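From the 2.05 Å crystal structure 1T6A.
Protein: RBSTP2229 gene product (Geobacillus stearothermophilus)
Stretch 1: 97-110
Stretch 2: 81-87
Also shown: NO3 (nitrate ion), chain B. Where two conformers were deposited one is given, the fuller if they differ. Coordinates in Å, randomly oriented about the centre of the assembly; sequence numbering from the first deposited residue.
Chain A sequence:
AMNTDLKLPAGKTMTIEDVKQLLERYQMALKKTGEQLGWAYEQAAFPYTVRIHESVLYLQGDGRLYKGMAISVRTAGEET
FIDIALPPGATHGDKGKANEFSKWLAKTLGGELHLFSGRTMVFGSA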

# COMPACT_ATOMS: atom_id res chain seq x y z
N LYS A 97 3.66 5.94 8.61
CA LYS A 97 3.96 4.68 7.95
C LYS A 97 4.59 3.68 8.91
O LYS A 97 4.24 2.50 8.89
CB LYS A 97 4.84 4.88 6.73
CG LYS A 97 4.19 5.70 5.63
CD LYS A 97 3.02 4.96 5.01
CE LYS A 97 2.43 5.77 3.89
NZ LYS A 97 1.50 6.73 4.40
N ALA A 98 5.46 4.16 9.80
CA ALA A 98 6.11 3.28 10.77
C ALA A 98 5.05 2.73 11.71
O ALA A 98 5.08 1.56 12.04
CB ALA A 98 7.21 4.02 11.59
N ASN A 99 4.12 3.57 12.12
CA ASN A 99 3.04 3.12 12.99
C ASN A 99 2.21 2.04 12.30
O ASN A 99 1.92 1.01 12.90
CB ASN A 99 2.13 4.30 13.37
CG ASN A 99 2.66 5.11 14.53
OD1 ASN A 99 3.44 4.62 15.35
ND2 ASN A 99 2.23 6.37 14.61
N GLU A 100 1.88 2.25 11.02
CA GLU A 100 1.08 1.30 10.24
C GLU A 100 1.79 -0.06 10.11
O GLU A 100 1.19 -1.10 10.34
CB GLU A 100 0.79 1.86 8.84
CG GLU A 100 -0.23 2.97 8.85
CD GLU A 100 -0.18 3.87 7.62
OE1 GLU A 100 0.18 3.39 6.52
OE2 GLU A 100 -0.53 5.06 7.75
N PHE A 101 3.05 -0.05 9.73
CA PHE A 101 3.78 -1.29 9.56
C PHE A 101 4.00 -2.02 10.90
O PHE A 101 3.96 -3.23 10.94
CB PHE A 101 5.13 -1.06 8.87
CG PHE A 101 5.95 -2.28 8.78
CD1 PHE A 101 5.54 -3.36 7.99
CD2 PHE A 101 7.12 -2.41 9.53
CE1 PHE A 101 6.28 -4.50 7.92
CE2 PHE A 101 7.87 -3.57 9.45
CZ PHE A 101 7.45 -4.62 8.65
N SER A 102 4.22 -1.27 11.97
CA SER A 102 4.50 -1.87 13.27
C SER A 102 3.26 -2.62 13.77
O SER A 102 3.37 -3.75 14.25
CB SER A 102 4.85 -0.80 14.31
OG SER A 102 6.04 -0.11 14.01
N LYS A 103 2.09 -1.99 13.63
CA LYS A 103 0.84 -2.63 14.05
C LYS A 103 0.56 -3.88 13.23
O LYS A 103 0.21 -4.89 13.77
CB LYS A 103 -0.33 -1.64 13.96
CG LYS A 103 -0.31 -0.64 15.09
CD LYS A 103 -1.15 0.59 14.78
CE LYS A 103 -1.07 1.61 15.91
NZ LYS A 103 -1.79 2.88 15.51
N TRP A 104 0.71 -3.80 11.91
CA TRP A 104 0.54 -5.00 11.07
C TRP A 104 1.50 -6.12 11.49
O TRP A 104 1.13 -7.29 11.59
CB TRP A 104 0.78 -4.66 9.61
CG TRP A 104 0.63 -5.81 8.73
CD1 TRP A 104 -0.54 -6.28 8.15
CD2 TRP A 104 1.67 -6.69 8.29
NE1 TRP A 104 -0.27 -7.40 7.40
CE2 TRP A 104 1.07 -7.67 7.46
CE3 TRP A 104 3.05 -6.73 8.49
CZ2 TRP A 104 1.81 -8.68 6.85
CZ3 TRP A 104 3.78 -7.75 7.90
CH2 TRP A 104 3.16 -8.71 7.09
N LEU A 105 2.74 -5.74 11.75
CA LEU A 105 3.75 -6.69 12.18
C LEU A 105 3.34 -7.38 13.49
O LEU A 105 3.44 -8.58 13.62
CB LEU A 105 5.07 -5.95 12.36
CG LEU A 105 6.34 -6.75 12.37
CD1 LEU A 105 6.61 -7.40 10.98
CD2 LEU A 105 7.46 -5.79 12.78
N ALA A 106 2.87 -6.61 14.45
CA ALA A 106 2.45 -7.13 15.74
C ALA A 106 1.24 -8.07 15.61
O ALA A 106 1.21 -9.12 16.23
CB ALA A 106 2.13 -5.98 16.68
N LYS A 107 0.25 -7.69 14.81
CA LYS A 107 -0.90 -8.56 14.52
C LYS A 107 -0.45 -9.84 13.84
O LYS A 107 -1.01 -10.89 14.09
CB LYS A 107 -1.93 -7.85 13.62
CG LYS A 107 -2.66 -6.75 14.36
CD LYS A 107 -3.40 -5.77 13.41
CE LYS A 107 -3.74 -4.48 14.14
NZ LYS A 107 -4.33 -3.43 13.23
N THR A 108 0.57 -9.76 13.01
CA THR A 108 0.99 -10.93 12.24
C THR A 108 1.79 -11.92 13.10
O THR A 108 1.56 -13.13 13.03
CB THR A 108 1.80 -10.47 11.01
OG1 THR A 108 1.00 -9.61 10.19
CG2 THR A 108 2.16 -11.64 10.07
N LEU A 109 2.70 -11.40 13.93
CA LEU A 109 3.64 -12.24 14.68
C LEU A 109 3.22 -12.47 16.12
O LEU A 109 3.68 -13.40 16.73
CB LEU A 109 5.02 -11.56 14.69
CG LEU A 109 5.69 -11.38 13.34
CD1 LEU A 109 6.95 -10.50 13.45
CD2 LEU A 109 6.00 -12.73 12.73
N GLY A 110 2.38 -11.59 16.66
CA GLY A 110 2.12 -11.57 18.09
C GLY A 110 3.25 -10.88 18.86
O GLY A 110 4.27 -10.45 18.29
N NO3 B . -0.34 4.94 18.56
O1 NO3 B . 0.82 5.24 17.82
O2 NO3 B . -1.48 4.44 17.91
O3 NO3 B . -0.30 5.13 19.94
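Stretch 2 (81-87) FIDIALP

Stretch 2 is extended, with residues 81-85 forming the last part of a strand that begins earlier in the chain and Leu 86 and Pro 87 continuing beyond it. It packs against the helix of residues 97-109 in a nearly antiparallel sense: the N-to-C directions make an angle of 172°, and the axes approach to 10.0 Å. Because the two run in opposite directions, a walk forward along the strand is a walk backward along the helix.

Phe 81, with phi/psi of -132/150°, makes no contact with the helix. At Ile 82 the side chain points toward it, in an m, t rotamer that places CD1 3.9 Å from CD2 of Leu 105 and also 3.9 Å from CD1 of Leu 109, so that one methyl group meets two leucines a helical turn apart. Asp 83 follows the alternation of an extended chain and directs its CA-to-CB bond away from the helix.

Ile 84 turns back toward it and is the centre of the contact, with 77 Å² covered by the helix. Its CA lies 7.3 Å from the CA of Ala 98, an approach that the small alanine side chain accommodates; CG2 of Ile 84 rests 4.1 Å from CB of Ala 98. The isoleucine CD1 reaches the edge of the Phe 101 ring, 3.8 Å from CD2, and comes within 3.1 Å of OG of Ser 102. That hydroxyl donates a hydrogen bond to the helix backbone, from OG of Ser 102 to O of Ala 98 at 2.8 Å.

Ala 85 again points away. Beyond the strand, Leu 86 points toward the helix and brings CD2 to 4.2 Å from CB of Ala 98, while Pro 87 is out of reach. No hydrogen bond joins the two stretches; the 285 Å² interface is chiefly apolar.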

# COMPACT_ATOMS: atom_id res chain seq x y z
N PHE A 81 13.46 -8.94 19.58
CA PHE A 81 12.71 -7.75 19.24
C PHE A 81 12.90 -7.39 17.78
O PHE A 81 13.98 -7.63 17.20
CB PHE A 81 13.22 -6.55 20.04
CG PHE A 81 13.18 -6.73 21.54
CD1 PHE A 81 12.19 -6.15 22.30
CD2 PHE A 81 14.16 -7.48 22.17
CE1 PHE A 81 12.19 -6.31 23.68
CE2 PHE A 81 14.14 -7.65 23.53
CZ PHE A 81 13.16 -7.07 24.28
N ILE A 82 11.88 -6.76 17.20
CA ILE A 82 12.08 -6.01 15.96
C ILE A 82 12.02 -4.54 16.27
O ILE A 82 11.08 -4.09 16.87
CB ILE A 82 11.06 -6.41 14.89
CG1 ILE A 82 11.20 -7.89 14.58
CG2 ILE A 82 11.26 -5.58 13.64
CD1 ILE A 82 10.19 -8.42 13.57
N ASP A 83 13.07 -3.80 15.91
CA ASP A 83 13.19 -2.38 16.20
C ASP A 83 12.96 -1.61 14.91
O ASP A 83 13.50 -1.97 13.88
CB ASP A 83 14.59 -1.99 16.68
CG ASP A 83 14.87 -2.37 18.13
OD1 ASP A 83 13.93 -2.41 18.94
OD2 ASP A 83 16.03 -2.65 18.55
N ILE A 84 12.17 -0.54 15.00
CA ILE A 84 12.00 0.41 13.91
C ILE A 84 12.46 1.76 14.41
O ILE A 84 11.84 2.33 15.30
CB ILE A 84 10.54 0.47 13.44
CG1 ILE A 84 10.12 -0.91 12.96
CG2 ILE A 84 10.38 1.52 12.33
CD1 ILE A 84 8.66 -1.02 12.71
N ALA A 85 13.58 2.23 13.86
CA ALA A 85 14.17 3.50 14.23
C ALA A 85 13.90 4.56 13.17
O ALA A 85 14.20 4.38 11.99
CB ALA A 85 15.70 3.34 14.42
N LEU A 86 13.32 5.68 13.60
CA LEU A 86 13.17 6.84 12.74
C LEU A 86 14.33 7.80 12.97
O LEU A 86 14.64 8.13 14.10
CB LEU A 86 11.87 7.57 13.06
CG LEU A 86 10.57 6.83 12.76
CD1 LEU A 86 9.43 7.63 13.36
CD2 LEU A 86 10.39 6.67 11.28
N PRO A 87 14.95 8.26 11.88
CA PRO A 87 16.07 9.20 11.98
C PRO A 87 15.59 10.59 12.41
O PRO A 87 14.38 10.85 12.38
CB PRO A 87 16.63 9.23 10.56
CG PRO A 87 15.43 8.93 9.69
CD PRO A 87 14.63 7.93 10.48